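Local coordinates for protein phycocyanobilin lyase subunit alpha (PDB 5N3U) that associates with its beta partner subunit to form a lyase probably required for attaching the bilin chromophore to the phycocyanin alpha subunit, at residues L73-A78 with D101-E106; A229-K234 with I242-L247. All coordinates share one frame; numbering follows the deposited sequence.

Contact 1: L73-A78 with D101-E106; sequences LRRNAA and DFYVRE
R75 and D101 form a salt bridge between two nearly parallel helices. R75 NE donates to D101 OD2 at 2.7 Å, with a fairly bent N-H...O angle of 150°. The acceptor lies close to the guanidinium plane and offers its syn lone pair. R75 extends from CG to NE, carrying NE to the carboxylate. R75 NH2 adds two weak bonds to D101 OD1 and OD2. The guanidinium and carboxylate planes are 60° apart, so the two groups do not share one plane. R75 NH1 makes a salt bridge to D96 of the beta subunit. D101 is also the N-cap of helix 102-115. Its OD1 accepts from Y103 N at 3.0 Å, from above the carboxylate plane. Y71 N gives OD2 a further donor.

Y103 CB sits over one face of the R75 guanidinium, toward its rim, 3.4 Å from R75 NE. V104 CG2 fits against the aliphatic stems, 3.7 Å from R75 CG and 3.8 Å from R74 CB. R74 NE bonds elsewhere, to D61 O.

The segment axes lie 8.6 Å apart at an angle of 9°, consistent with side-by-side helices in a HEAT-repeat stack. Helix 90-96 touches both A78 and V104.

Contact 2: A229-K234 with I242-L247; sequences AIANAK and IALKGL
I230 pushes its side chain against the face of helix 237-250 made by A243, L244 and L247. Both of its branches are used. The CG2 methyl fits into the notch between A243 and L244, 3.8 Å from A243 CB and 3.7 Å from L244 CG. Both L244 methyls also stand near it, CD2 at 3.9 Å from I230 CG2. The other branch has CG1 anti to the carbonyl carbon (chi1 -75°), and the chain continues extended to CD1. I230 CD1 then meets L247 tip to tip, 4.0 Å from L247 CD1. I230 CD1 also lies 4.0 Å from A243 CB. The small A243 methyl is therefore a low point touched by both branches of I230, with the leucines rising beside it.

This is the apolar seam between two consecutive helices, 227-232 and 237-250, in an all-helical chain. Such packing of successive helices is consistent with the HEAT-like family of the protein. The contacts between the two segments are all apolar.

I230 and L244 slide past each other in opposite directions. L244 CD1 lies more loosely beside A231, 4.5 Å from A231 CB. L215 of helix 208-221 touches both I230 and A243. L271 of helix 263-273 touches A231 and L244.

How the contacts relate
Contact 1 and contact 2 lie in series along the chain, with contact 1 complete before contact 2 begins. Their centres are 31 Å apart and their nearest atoms about 19 Å apart. They do not touch, and they sit on opposite sides of the chain's centre. No helix is common to both. Contact 1 joins helices 72-83 and 102-115, and contact 2 joins 227-232 and 237-250 near the C-terminal end. They differ in kind: the first is built on a salt bridge, the second on apolar side chains alone. Near each, this chain also meets the beta subunit, through R75 at contact 1 and K245 at contact 2. Beta-subunit contacts thus occur near both, consistent with an extended interface.

Contact 1: L73-A78 with D101-E106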
loop_
_atom_site.group_PDB
_atom_site.type_symbol
_atom_site.label_atom_id
_atom_site.label_comp_id
_atom_site.label_asym_id
_atom_site.label_seq_id
_atom_site.Cartn_x
_atom_site.Cartn_y
_atom_site.Cartn_z
ATOM N N LEU A 73 -10.054 -20.295 -11.704
ATOM C CA LEU A 73 -9.743 -19.427 -12.817
ATOM C C LEU A 73 -11.037 -18.803 -13.363
ATOM O O LEU A 73 -10.990 -17.684 -13.848
ATOM C CB LEU A 73 -8.961 -20.186 -13.960
ATOM C CG LEU A 73 -8.602 -19.343 -15.166
ATOM C CD1 LEU A 73 -7.644 -18.253 -14.728
ATOM C CD2 LEU A 73 -7.919 -20.162 -16.344
ATOM N N ARG A 74 -12.148 -19.513 -13.327
ATOM C CA ARG A 74 -13.384 -18.903 -13.820
ATOM C C ARG A 74 -13.747 -17.690 -12.936
ATOM O O ARG A 74 -14.142 -16.669 -13.432
ATOM C CB ARG A 74 -14.534 -19.857 -13.796
ATOM C CG ARG A 74 -14.436 -20.930 -14.849
ATOM C CD ARG A 74 -15.726 -21.715 -14.890
ATOM N NE ARG A 74 -15.523 -22.942 -15.645
ATOM C CZ ARG A 74 -16.485 -23.727 -16.083
ATOM N NH1 ARG A 74 -17.760 -23.404 -15.883
ATOM N NH2 ARG A 74 -16.158 -24.845 -16.732
ATOM N N ARG A 75 -13.552 -17.824 -11.641
ATOM C CA ARG A 75 -13.812 -16.705 -10.752
ATOM C C ARG A 75 -12.982 -15.484 -11.080
ATOM O O ARG A 75 -13.472 -14.403 -11.214
ATOM C CB ARG A 75 -13.533 -17.138 -9.293
ATOM C CG ARG A 75 -14.361 -18.276 -8.798
ATOM C CD ARG A 75 -13.772 -18.783 -7.459
ATOM N NE ARG A 75 -14.553 -19.928 -6.945
ATOM C CZ ARG A 75 -14.264 -20.569 -5.814
ATOM N NH1 ARG A 75 -13.232 -20.177 -5.103
ATOM N NH2 ARG A 75 -15.006 -21.596 -5.377
ATOM N N ASN A 76 -11.690 -15.637 -11.233
ATOM C CA ASN A 76 -10.829 -14.530 -11.509
ATOM C C ASN A 76 -11.021 -13.925 -12.896
ATOM O O ASN A 76 -10.963 -12.735 -13.052
ATOM C CB ASN A 76 -9.346 -14.974 -11.399
ATOM C CG ASN A 76 -8.816 -14.786 -10.008
ATOM O OD1 ASN A 76 -9.606 -14.526 -9.041
ATOM N ND2 ASN A 76 -7.518 -14.874 -9.880
ATOM N N ALA A 77 -11.345 -14.770 -13.839
ATOM C CA ALA A 77 -11.682 -14.296 -15.216
ATOM C C ALA A 77 -12.948 -13.508 -15.237
ATOM O O ALA A 77 -13.019 -12.439 -15.874
ATOM C CB ALA A 77 -11.755 -15.470 -16.195
ATOM N N ALA A 78 -13.971 -14.024 -14.592
ATOM C CA ALA A 78 -15.195 -13.286 -14.449
ATOM C C ALA A 78 -15.019 -11.901 -13.816
ATOM O O ALA A 78 -15.544 -10.932 -14.305
ATOM C CB ALA A 78 -16.221 -14.101 -13.701
ATOM N N ASP A 101 -20.694 -23.183 -9.044
ATOM C CA ASP A 101 -19.852 -22.576 -8.037
ATOM C C ASP A 101 -20.426 -21.176 -7.675
ATOM O O ASP A 101 -20.462 -20.260 -8.514
ATOM C CB ASP A 101 -18.472 -22.417 -8.644
ATOM C CG ASP A 101 -17.481 -21.721 -7.737
ATOM O OD1 ASP A 101 -17.814 -21.298 -6.603
ATOM O OD2 ASP A 101 -16.300 -21.572 -8.183
ATOM N N PHE A 102 -20.821 -21.034 -6.416
ATOM C CA PHE A 102 -21.360 -19.784 -5.921
ATOM C C PHE A 102 -20.505 -18.574 -6.275
ATOM O O PHE A 102 -21.036 -17.505 -6.676
ATOM C CB PHE A 102 -21.619 -19.867 -4.379
ATOM C CG PHE A 102 -21.952 -18.545 -3.765
ATOM C CD1 PHE A 102 -20.946 -17.684 -3.365
ATOM C CD2 PHE A 102 -23.293 -18.132 -3.589
ATOM C CE1 PHE A 102 -21.212 -16.451 -2.844
ATOM C CE2 PHE A 102 -23.581 -16.888 -2.968
ATOM C CZ PHE A 102 -22.560 -15.994 -2.694
ATOM N N TYR A 103 -19.198 -18.737 -6.124
ATOM C CA TYR A 103 -18.267 -17.633 -6.248
ATOM C C TYR A 103 -18.096 -17.214 -7.735
ATOM O O TYR A 103 -17.845 -16.069 -8.007
ATOM C CB TYR A 103 -16.937 -17.933 -5.585
ATOM C CG TYR A 103 -17.086 -17.992 -4.109
ATOM C CD1 TYR A 103 -17.264 -16.800 -3.386
ATOM C CD2 TYR A 103 -17.145 -19.206 -3.436
ATOM C CE1 TYR A 103 -17.522 -16.833 -1.982
ATOM C CE2 TYR A 103 -17.341 -19.253 -2.055
ATOM C CZ TYR A 103 -17.541 -18.060 -1.358
ATOM O OH TYR A 103 -17.778 -18.074 -0.014
ATOM N N VAL A 104 -18.338 -18.110 -8.654
ATOM C CA VAL A 104 -18.450 -17.732 -10.091
ATOM C C VAL A 104 -19.715 -16.898 -10.333
ATOM O O VAL A 104 -19.654 -15.921 -11.007
ATOM C CB VAL A 104 -18.436 -18.953 -10.991
ATOM C CG1 VAL A 104 -18.748 -18.555 -12.405
ATOM C CG2 VAL A 104 -17.075 -19.588 -10.954
ATOM N N ARG A 105 -20.836 -17.359 -9.824
ATOM C CA ARG A 105 -22.104 -16.619 -9.924
ATOM C C ARG A 105 -21.955 -15.225 -9.374
ATOM O O ARG A 105 -22.388 -14.230 -9.990
ATOM C CB ARG A 105 -23.276 -17.372 -9.277
ATOM C CG ARG A 105 -23.488 -18.797 -9.804
ATOM C CD ARG A 105 -24.911 -19.357 -9.568
ATOM N NE ARG A 105 -25.273 -19.526 -8.170
ATOM C CZ ARG A 105 -24.801 -20.466 -7.375
ATOM N NH1 ARG A 105 -23.908 -21.349 -7.841
ATOM N NH2 ARG A 105 -25.190 -20.511 -6.118
ATOM N N GLU A 106 -21.299 -15.137 -8.263
ATOM C CA GLU A 106 -21.083 -13.831 -7.580
ATOM C C GLU A 106 -20.218 -12.911 -8.418
ATOM O O GLU A 106 -20.509 -11.749 -8.623
ATOM C CB GLU A 106 -20.418 -14.044 -6.205
ATOM C CG GLU A 106 -20.427 -12.768 -5.389
ATOM C CD GLU A 106 -19.945 -12.986 -3.964
ATOM O OE1 GLU A 106 -18.823 -13.553 -3.792
ATOM O OE2 GLU A 106 -20.729 -12.634 -3.039
#

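Contact 2: A229-K234 with I242-L247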
loop_
_atom_site.group_PDB
_atom_site.type_symbol
_atom_site.label_atom_id
_atom_site.label_comp_id
_atom_site.label_asym_id
_atom_site.label_seq_id
_atom_site.Cartn_x
_atom_site.Cartn_y
_atom_site.Cartn_z
ATOM N N ALA A 229 -24.104 14.488 4.474
ATOM C CA ALA A 229 -23.966 13.293 5.213
ATOM C C ALA A 229 -22.737 12.492 4.669
ATOM O O ALA A 229 -22.044 11.881 5.426
ATOM C CB ALA A 229 -25.202 12.432 5.114
ATOM N N ILE A 230 -22.518 12.499 3.370
ATOM C CA ILE A 230 -21.350 11.761 2.806
ATOM C C ILE A 230 -20.073 12.393 3.352
ATOM O O ILE A 230 -19.207 11.722 3.926
ATOM C CB ILE A 230 -21.391 11.837 1.285
ATOM C CG1 ILE A 230 -22.481 10.888 0.812
ATOM C CG2 ILE A 230 -20.012 11.526 0.627
ATOM C CD1 ILE A 230 -22.923 11.193 -0.599
ATOM N N ALA A 231 -19.999 13.705 3.244
ATOM C CA ALA A 231 -18.781 14.435 3.641
ATOM C C ALA A 231 -18.467 14.296 5.099
ATOM O O ALA A 231 -17.295 14.259 5.481
ATOM C CB ALA A 231 -18.834 15.891 3.153
ATOM N N ASN A 232 -19.480 14.097 5.936
ATOM C CA ASN A 232 -19.282 13.866 7.366
ATOM C C ASN A 232 -19.250 12.439 7.849
ATOM O O ASN A 232 -19.073 12.178 9.037
ATOM C CB ASN A 232 -20.343 14.649 8.107
ATOM C CG ASN A 232 -20.175 16.112 7.870
ATOM O OD1 ASN A 232 -19.041 16.590 7.803
ATOM N ND2 ASN A 232 -21.267 16.827 7.691
ATOM N N ALA A 233 -19.371 11.494 6.944
ATOM C CA ALA A 233 -19.471 10.117 7.359
ATOM C C ALA A 233 -18.133 9.635 7.954
ATOM O O ALA A 233 -17.068 10.200 7.667
ATOM C CB ALA A 233 -19.878 9.267 6.162
ATOM N N LYS A 234 -18.190 8.608 8.778
ATOM C CA LYS A 234 -17.015 7.995 9.369
ATOM C C LYS A 234 -16.511 6.956 8.401
ATOM O O LYS A 234 -16.756 5.797 8.563
ATOM C CB LYS A 234 -17.299 7.347 10.737
ATOM C CG LYS A 234 -17.692 8.294 11.893
ATOM C CD LYS A 234 -16.868 9.586 11.959
ATOM C CE LYS A 234 -17.544 10.685 11.105
ATOM N NZ LYS A 234 -16.761 11.854 10.585
ATOM N N ILE A 242 -15.490 9.247 -4.001
ATOM C CA ILE A 242 -16.197 8.505 -5.071
ATOM C C ILE A 242 -17.701 8.753 -5.005
ATOM O O ILE A 242 -18.333 8.885 -6.020
ATOM C CB ILE A 242 -15.968 6.968 -4.956
ATOM C CG1 ILE A 242 -14.546 6.633 -5.257
ATOM C CG2 ILE A 242 -16.870 6.201 -5.920
ATOM C CD1 ILE A 242 -14.180 6.998 -6.668
ATOM N N ALA A 243 -18.236 8.796 -3.804
ATOM C CA ALA A 243 -19.669 9.082 -3.637
ATOM C C ALA A 243 -20.002 10.473 -4.149
ATOM O O ALA A 243 -20.876 10.637 -5.012
ATOM C CB ALA A 243 -20.002 8.930 -2.195
ATOM N N LEU A 244 -19.198 11.463 -3.750
ATOM C CA LEU A 244 -19.399 12.855 -4.224
ATOM C C LEU A 244 -19.247 12.993 -5.681
ATOM O O LEU A 244 -20.004 13.666 -6.354
ATOM C CB LEU A 244 -18.545 13.868 -3.420
ATOM C CG LEU A 244 -18.898 13.930 -1.953
ATOM C CD1 LEU A 244 -17.898 14.679 -1.040
ATOM C CD2 LEU A 244 -20.297 14.587 -1.819
ATOM N N LYS A 245 -18.309 12.271 -6.244
ATOM C CA LYS A 245 -18.156 12.308 -7.661
ATOM C C LYS A 245 -19.418 11.850 -8.373
ATOM O O LYS A 245 -19.738 12.353 -9.442
ATOM C CB LYS A 245 -17.068 11.299 -8.045
ATOM C CG LYS A 245 -16.890 11.113 -9.491
ATOM C CD LYS A 245 -15.907 9.982 -9.695
ATOM C CE LYS A 245 -15.330 10.003 -11.071
ATOM N NZ LYS A 245 -16.239 9.284 -11.966
ATOM N N GLY A 246 -20.069 10.827 -7.847
ATOM C CA GLY A 246 -21.302 10.332 -8.503
ATOM C C GLY A 246 -22.408 11.367 -8.355
ATOM O O GLY A 246 -23.172 11.646 -9.254
ATOM N N LEU A 247 -22.463 12.006 -7.237
ATOM C CA LEU A 247 -23.421 13.095 -7.084
ATOM C C LEU A 247 -23.164 14.229 -8.093
ATOM O O LEU A 247 -24.082 14.738 -8.752
ATOM C CB LEU A 247 -23.384 13.612 -5.668
ATOM C CG LEU A 247 -24.380 13.049 -4.713
ATOM C CD1 LEU A 247 -24.151 11.583 -4.421
ATOM C CD2 LEU A 247 -24.332 13.787 -3.391
#